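PDB 7BVE: integral membrane indolylacetylinositol arabinosyltransferase EmbC from Mycolicibacterium smegmatis, which probably transfers arabinose units to build the arabinan of mycobacterial cell wall polysaccharides, and binds the anti-tuberculosis drug ethambutol. Local coordinates for residues 66-72 / 140-146; 124-128 / 151-157. All coordinates share one frame. Residues are numbered along the deposited sequence.

Contact 1 of 2, residues 66-72 / 140-146; sequences TDLTVTV and YLTFTAH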
loop_
_atom_site.group_PDB
_atom_site.type_symbol
_atom_site.label_atom_id
_atom_site.label_comp_id
_atom_site.label_asym_id
_atom_site.label_seq_id
_atom_site.Cartn_x
_atom_site.Cartn_y
_atom_site.Cartn_z
ATOM N N THR A 66 23.842 -30.734 -16.181
ATOM C CA THR A 66 24.774 -30.886 -15.071
ATOM C C THR A 66 26.217 -31.054 -15.529
ATOM O O THR A 66 27.113 -31.100 -14.684
ATOM C CB THR A 66 24.366 -32.074 -14.195
ATOM O OG1 THR A 66 24.434 -33.283 -14.954
ATOM C CG2 THR A 66 22.957 -31.898 -13.696
ATOM N N ASP A 67 26.458 -31.117 -16.833
ATOM C CA ASP A 67 27.737 -31.467 -17.427
ATOM C C ASP A 67 27.668 -31.124 -18.904
ATOM O O ASP A 67 26.613 -31.265 -19.515
ATOM C CB ASP A 67 28.027 -32.958 -17.232
ATOM C CG ASP A 67 29.335 -33.385 -17.837
ATOM O OD1 ASP A 67 30.389 -33.091 -17.248
ATOM O OD2 ASP A 67 29.311 -34.025 -18.909
ATOM N N LEU A 68 28.782 -30.671 -19.467
ATOM C CA LEU A 68 28.836 -30.318 -20.877
ATOM C C LEU A 68 30.266 -30.464 -21.360
ATOM O O LEU A 68 31.200 -30.064 -20.669
ATOM C CB LEU A 68 28.321 -28.895 -21.110
ATOM C CG LEU A 68 28.297 -28.347 -22.534
ATOM C CD1 LEU A 68 27.463 -29.209 -23.431
ATOM C CD2 LEU A 68 27.739 -26.956 -22.519
ATOM N N THR A 69 30.436 -31.055 -22.538
ATOM C CA THR A 69 31.773 -31.346 -23.056
ATOM C C THR A 69 31.714 -31.345 -24.576
ATOM O O THR A 69 31.077 -32.220 -25.163
ATOM C CB THR A 69 32.274 -32.689 -22.531
ATOM O OG1 THR A 69 32.432 -32.632 -21.110
ATOM C CG2 THR A 69 33.599 -33.059 -23.163
ATOM N N VAL A 70 32.383 -30.389 -25.207
ATOM C CA VAL A 70 32.461 -30.325 -26.660
ATOM C C VAL A 70 33.930 -30.339 -27.066
ATOM O O VAL A 70 34.793 -29.838 -26.343
ATOM C CB VAL A 70 31.688 -29.091 -27.198
ATOM C CG1 VAL A 70 32.242 -27.811 -26.684
ATOM C CG2 VAL A 70 31.645 -29.060 -28.706
ATOM N N THR A 71 34.228 -30.986 -28.197
ATOM C CA THR A 71 35.609 -31.181 -28.635
ATOM C C THR A 71 35.634 -31.100 -30.159
ATOM O O THR A 71 35.323 -32.081 -30.829
ATOM C CB THR A 71 36.143 -32.519 -28.142
ATOM O OG1 THR A 71 36.079 -32.561 -26.713
ATOM C CG2 THR A 71 37.581 -32.725 -28.571
ATOM N N VAL A 72 36.022 -29.949 -30.694
ATOM C CA VAL A 72 35.990 -29.703 -32.134
ATOM C C VAL A 72 37.383 -29.892 -32.722
ATOM O O VAL A 72 38.355 -29.387 -32.150
ATOM C CB VAL A 72 35.462 -28.291 -32.427
ATOM C CG1 VAL A 72 35.449 -28.016 -33.901
ATOM C CG2 VAL A 72 34.083 -28.115 -31.853
ATOM N N TYR A 140 42.724 -29.846 -31.437
ATOM C CA TYR A 140 41.429 -29.936 -30.781
ATOM C C TYR A 140 40.961 -28.545 -30.392
ATOM O O TYR A 140 41.680 -27.558 -30.540
ATOM C CB TYR A 140 41.476 -30.830 -29.538
ATOM C CG TYR A 140 41.748 -32.285 -29.809
ATOM C CD1 TYR A 140 40.748 -33.118 -30.279
ATOM C CD2 TYR A 140 43.004 -32.826 -29.586
ATOM C CE1 TYR A 140 40.989 -34.450 -30.529
ATOM C CE2 TYR A 140 43.259 -34.153 -29.831
ATOM C CZ TYR A 140 42.247 -34.962 -30.302
ATOM O OH TYR A 140 42.495 -36.293 -30.549
ATOM N N LEU A 141 39.726 -28.489 -29.915
ATOM C CA LEU A 141 39.127 -27.318 -29.291
ATOM C C LEU A 141 38.363 -27.784 -28.056
ATOM O O LEU A 141 37.144 -27.653 -27.953
ATOM C CB LEU A 141 38.279 -26.534 -30.295
ATOM C CG LEU A 141 37.552 -25.232 -29.933
ATOM C CD1 LEU A 141 38.468 -24.303 -29.207
ATOM C CD2 LEU A 141 37.023 -24.571 -31.187
ATOM N N THR A 142 39.077 -28.479 -27.175
ATOM C CA THR A 142 38.511 -29.026 -25.950
ATOM C C THR A 142 37.859 -27.941 -25.100
ATOM O O THR A 142 38.417 -26.861 -24.905
ATOM C CB THR A 142 39.618 -29.720 -25.159
ATOM O OG1 THR A 142 40.261 -30.686 -25.996
ATOM C CG2 THR A 142 39.059 -30.426 -23.948
ATOM N N PHE A 143 36.640 -28.213 -24.645
ATOM C CA PHE A 143 35.883 -27.296 -23.808
ATOM C C PHE A 143 35.097 -28.117 -22.799
ATOM O O PHE A 143 34.657 -29.224 -23.108
ATOM C CB PHE A 143 34.955 -26.422 -24.655
ATOM C CG PHE A 143 34.081 -25.511 -23.857
ATOM C CD1 PHE A 143 34.565 -24.323 -23.361
ATOM C CD2 PHE A 143 32.769 -25.851 -23.593
ATOM C CE1 PHE A 143 33.754 -23.492 -22.623
ATOM C CE2 PHE A 143 31.972 -25.037 -22.844
ATOM C CZ PHE A 143 32.457 -23.855 -22.367
ATOM N N THR A 144 34.935 -27.582 -21.590
ATOM C CA THR A 144 34.259 -28.280 -20.508
ATOM C C THR A 144 33.551 -27.251 -19.641
ATOM O O THR A 144 34.083 -26.171 -19.396
ATOM C CB THR A 144 35.258 -29.094 -19.668
ATOM O OG1 THR A 144 36.039 -29.932 -20.523
ATOM C CG2 THR A 144 34.545 -29.994 -18.696
ATOM N N ALA A 145 32.340 -27.573 -19.191
ATOM C CA ALA A 145 31.592 -26.685 -18.313
ATOM C C ALA A 145 31.031 -27.461 -17.133
ATOM O O ALA A 145 30.519 -28.568 -17.299
ATOM C CB ALA A 145 30.456 -25.990 -19.055
ATOM N N HIS A 146 31.137 -26.877 -15.941
ATOM C CA HIS A 146 30.607 -27.460 -14.719
ATOM C C HIS A 146 30.031 -26.349 -13.858
ATOM O O HIS A 146 30.022 -25.180 -14.244
ATOM C CB HIS A 146 31.675 -28.211 -13.925
ATOM C CG HIS A 146 32.230 -29.402 -14.628
ATOM N ND1 HIS A 146 31.504 -30.555 -14.820
ATOM C CD2 HIS A 146 33.456 -29.637 -15.149
ATOM C CE1 HIS A 146 32.251 -31.442 -15.449
ATOM N NE2 HIS A 146 33.440 -30.911 -15.660
#
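V70 lays its CG1 against the CB of F143, 3.7 Å away, and next to this pair the CB of L68 lies 4.1 Å from the CB of A145. These four residues share one face of the sheet and are buried, which suits their apolar character; the small A145 leaves room beside the bulkier L68. Strands 67-71 and 140-145 run antiparallel at 175°, their axes 4.9 Å apart at the closest. Of the bonds that join them, A145 N to L68 O (3.1 Å) and F143 N to V70 O (3.0 Å) are the better ones, while L68 N to A145 O (3.5 Å) and V70 N to F143 O (3.3 Å) are weak. Both strands lie inside an antiparallel sheet of the concanavalin-like domain, a beta sandwich: strand 201-203 flanks 67-71, strand 149-155 flanks 140-145, and F143 and L141 reach strand 107-112 of the facing sheet. T69 and T144, a non-hydrogen-bonded pair, point to the other, partly exposed face, where threonine combines a strand-favouring branched CB with a polar hydroxyl. T71 lies on that face too, its CG2 3.6 Å from CD1 of the Y140 ring. The CB atoms of V72 and L141 pack at 3.9 Å.

Contact 2 of 2, residues 124-128 / 151-157; sequences PVVSA and TGEFVGL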
loop_
_atom_site.group_PDB
_atom_site.type_symbol
_atom_site.label_atom_id
_atom_site.label_comp_id
_atom_site.label_asym_id
_atom_site.label_seq_id
_atom_site.Cartn_x
_atom_site.Cartn_y
_atom_site.Cartn_z
ATOM N N PRO A 124 34.519 -13.798 -22.822
ATOM C CA PRO A 124 35.295 -14.717 -23.632
ATOM C C PRO A 124 36.086 -15.724 -22.803
ATOM O O PRO A 124 36.442 -15.419 -21.748
ATOM C CB PRO A 124 36.246 -13.817 -24.406
ATOM C CG PRO A 124 35.610 -12.472 -24.279
ATOM C CD PRO A 124 35.031 -12.454 -22.886
ATOM N N VAL A 125 36.333 -16.905 -23.344
ATOM C CA VAL A 125 37.103 -17.939 -22.614
ATOM C C VAL A 125 38.470 -18.110 -23.283
ATOM O O VAL A 125 39.428 -17.826 -22.671
ATOM C CB VAL A 125 36.277 -19.228 -22.492
ATOM C CG1 VAL A 125 37.052 -20.373 -21.903
ATOM C CG2 VAL A 125 35.031 -18.990 -21.679
ATOM N N VAL A 126 38.548 -18.410 -24.553
ATOM C CA VAL A 126 39.797 -18.648 -25.263
ATOM C C VAL A 126 39.626 -18.133 -26.688
ATOM O O VAL A 126 38.514 -18.035 -27.202
ATOM C CB VAL A 126 40.181 -20.150 -25.213
ATOM C CG1 VAL A 126 39.294 -20.983 -26.113
ATOM C CG2 VAL A 126 41.652 -20.371 -25.498
ATOM N N SER A 127 40.737 -17.740 -27.309
ATOM C CA SER A 127 40.702 -17.194 -28.660
ATOM C C SER A 127 42.016 -17.514 -29.351
ATOM O O SER A 127 43.036 -17.740 -28.701
ATOM C CB SER A 127 40.463 -15.684 -28.650
ATOM O OG SER A 127 39.217 -15.365 -28.062
ATOM N N ALA A 128 41.980 -17.514 -30.684
ATOM C CA ALA A 128 43.162 -17.789 -31.495
ATOM C C ALA A 128 42.993 -17.247 -32.908
ATOM O O ALA A 128 41.871 -17.215 -33.426
ATOM C CB ALA A 128 43.443 -19.289 -31.551
ATOM N N THR A 151 36.164 -24.048 -18.933
ATOM C CA THR A 151 37.551 -24.121 -19.387
ATOM C C THR A 151 37.599 -24.466 -20.867
ATOM O O THR A 151 36.918 -25.387 -21.315
ATOM C CB THR A 151 38.351 -25.127 -18.550
ATOM O OG1 THR A 151 39.630 -25.362 -19.153
ATOM C CG2 THR A 151 37.608 -26.431 -18.326
ATOM N N GLY A 152 38.380 -23.705 -21.629
ATOM C CA GLY A 152 38.623 -24.014 -23.022
ATOM C C GLY A 152 40.100 -24.127 -23.320
ATOM O O GLY A 152 40.931 -23.604 -22.590
ATOM N N GLU A 153 40.421 -24.820 -24.413
ATOM C CA GLU A 153 41.820 -25.061 -24.752
ATOM C C GLU A 153 42.044 -25.403 -26.217
ATOM O O GLU A 153 41.501 -26.393 -26.707
ATOM C CB GLU A 153 42.386 -26.197 -23.904
ATOM C CG GLU A 153 43.839 -26.488 -24.207
ATOM C CD GLU A 153 44.411 -27.591 -23.352
ATOM O OE1 GLU A 153 43.667 -28.147 -22.520
ATOM O OE2 GLU A 153 45.605 -27.909 -23.522
ATOM N N PHE A 154 42.864 -24.621 -26.914
ATOM C CA PHE A 154 43.345 -24.969 -28.251
ATOM C C PHE A 154 44.536 -25.903 -28.075
ATOM O O PHE A 154 45.623 -25.470 -27.693
ATOM C CB PHE A 154 43.738 -23.727 -29.041
ATOM C CG PHE A 154 42.580 -22.883 -29.495
ATOM C CD1 PHE A 154 41.897 -23.187 -30.661
ATOM C CD2 PHE A 154 42.195 -21.771 -28.776
ATOM C CE1 PHE A 154 40.849 -22.403 -31.097
ATOM C CE2 PHE A 154 41.138 -20.985 -29.203
ATOM C CZ PHE A 154 40.463 -21.307 -30.366
ATOM N N VAL A 155 44.333 -27.185 -28.360
ATOM C CA VAL A 155 45.338 -28.206 -28.078
ATOM C C VAL A 155 46.299 -28.284 -29.258
ATOM O O VAL A 155 45.985 -28.882 -30.286
ATOM C CB VAL A 155 44.693 -29.565 -27.804
ATOM C CG1 VAL A 155 45.751 -30.599 -27.465
ATOM C CG2 VAL A 155 43.671 -29.448 -26.698
ATOM N N GLY A 156 47.486 -27.705 -29.103
ATOM C CA GLY A 156 48.488 -27.778 -30.145
ATOM C C GLY A 156 49.321 -26.527 -30.328
ATOM O O GLY A 156 50.449 -26.608 -30.820
ATOM N N LEU A 157 48.798 -25.367 -29.943
ATOM C CA LEU A 157 49.506 -24.113 -30.150
ATOM C C LEU A 157 49.624 -23.338 -28.845
ATOM O O LEU A 157 48.915 -23.598 -27.870
ATOM C CB LEU A 157 48.823 -23.269 -31.240
ATOM C CG LEU A 157 47.372 -22.788 -31.178
ATOM C CD1 LEU A 157 47.226 -21.441 -30.505
ATOM C CD2 LEU A 157 46.843 -22.702 -32.581
#
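Strands 124-128 and 151-155 run nearly parallel, at 7° with axes 6.2 Å apart at the closest, but their backbones are not hydrogen-bonded to each other and they meet through side chains. A psi of -56° at V125 breaks the usual strand alternation, so the consecutive residues V125 and V126 both point toward 151-157. G152 suits this close approach: CG1 of V125 comes to 3.6 Å from N of G152, and a CB there would be tight against CG1 of both valines. Further along, F154 fills the wider space. CE2 of F154 lies 3.6 Å from CG1 of V126, and the CB of A128 sits over the F154 ring face, 3.8 Å from the centroid, in a CH-pi contact that so small a residue readily allows. V133 of helix 130-133 also packs on F154. S127 and E153 point away. Apolar residues meeting between strand 123-129, at the edge of a four-stranded sheet, and strand 149-155 of the larger sheet are typical of a beta-sandwich core, here the concanavalin-like domain.

In the fold
Contact 1 is made within one sheet and contact 2 between two, and their centres lie about 11 Å apart. Strands 140-145 and 149-155 connect them, as successive neighbours in the larger sheet: T142 O is 2.9 Å from E153 N and T144 N 3.0 Å from T151 O, both probable hydrogen bonds. On the sandwich interior, CD1 of L141 packs 3.6 Å from CE1 of F154, so the apolar layer of contact 1 continues into that of contact 2. The centres lie about 39 and 47 Å from the chain centre. Neither contact contributes a residue to the ethambutol pocket, whose residues include D279, Y314, R383, W572, W965 and V1004.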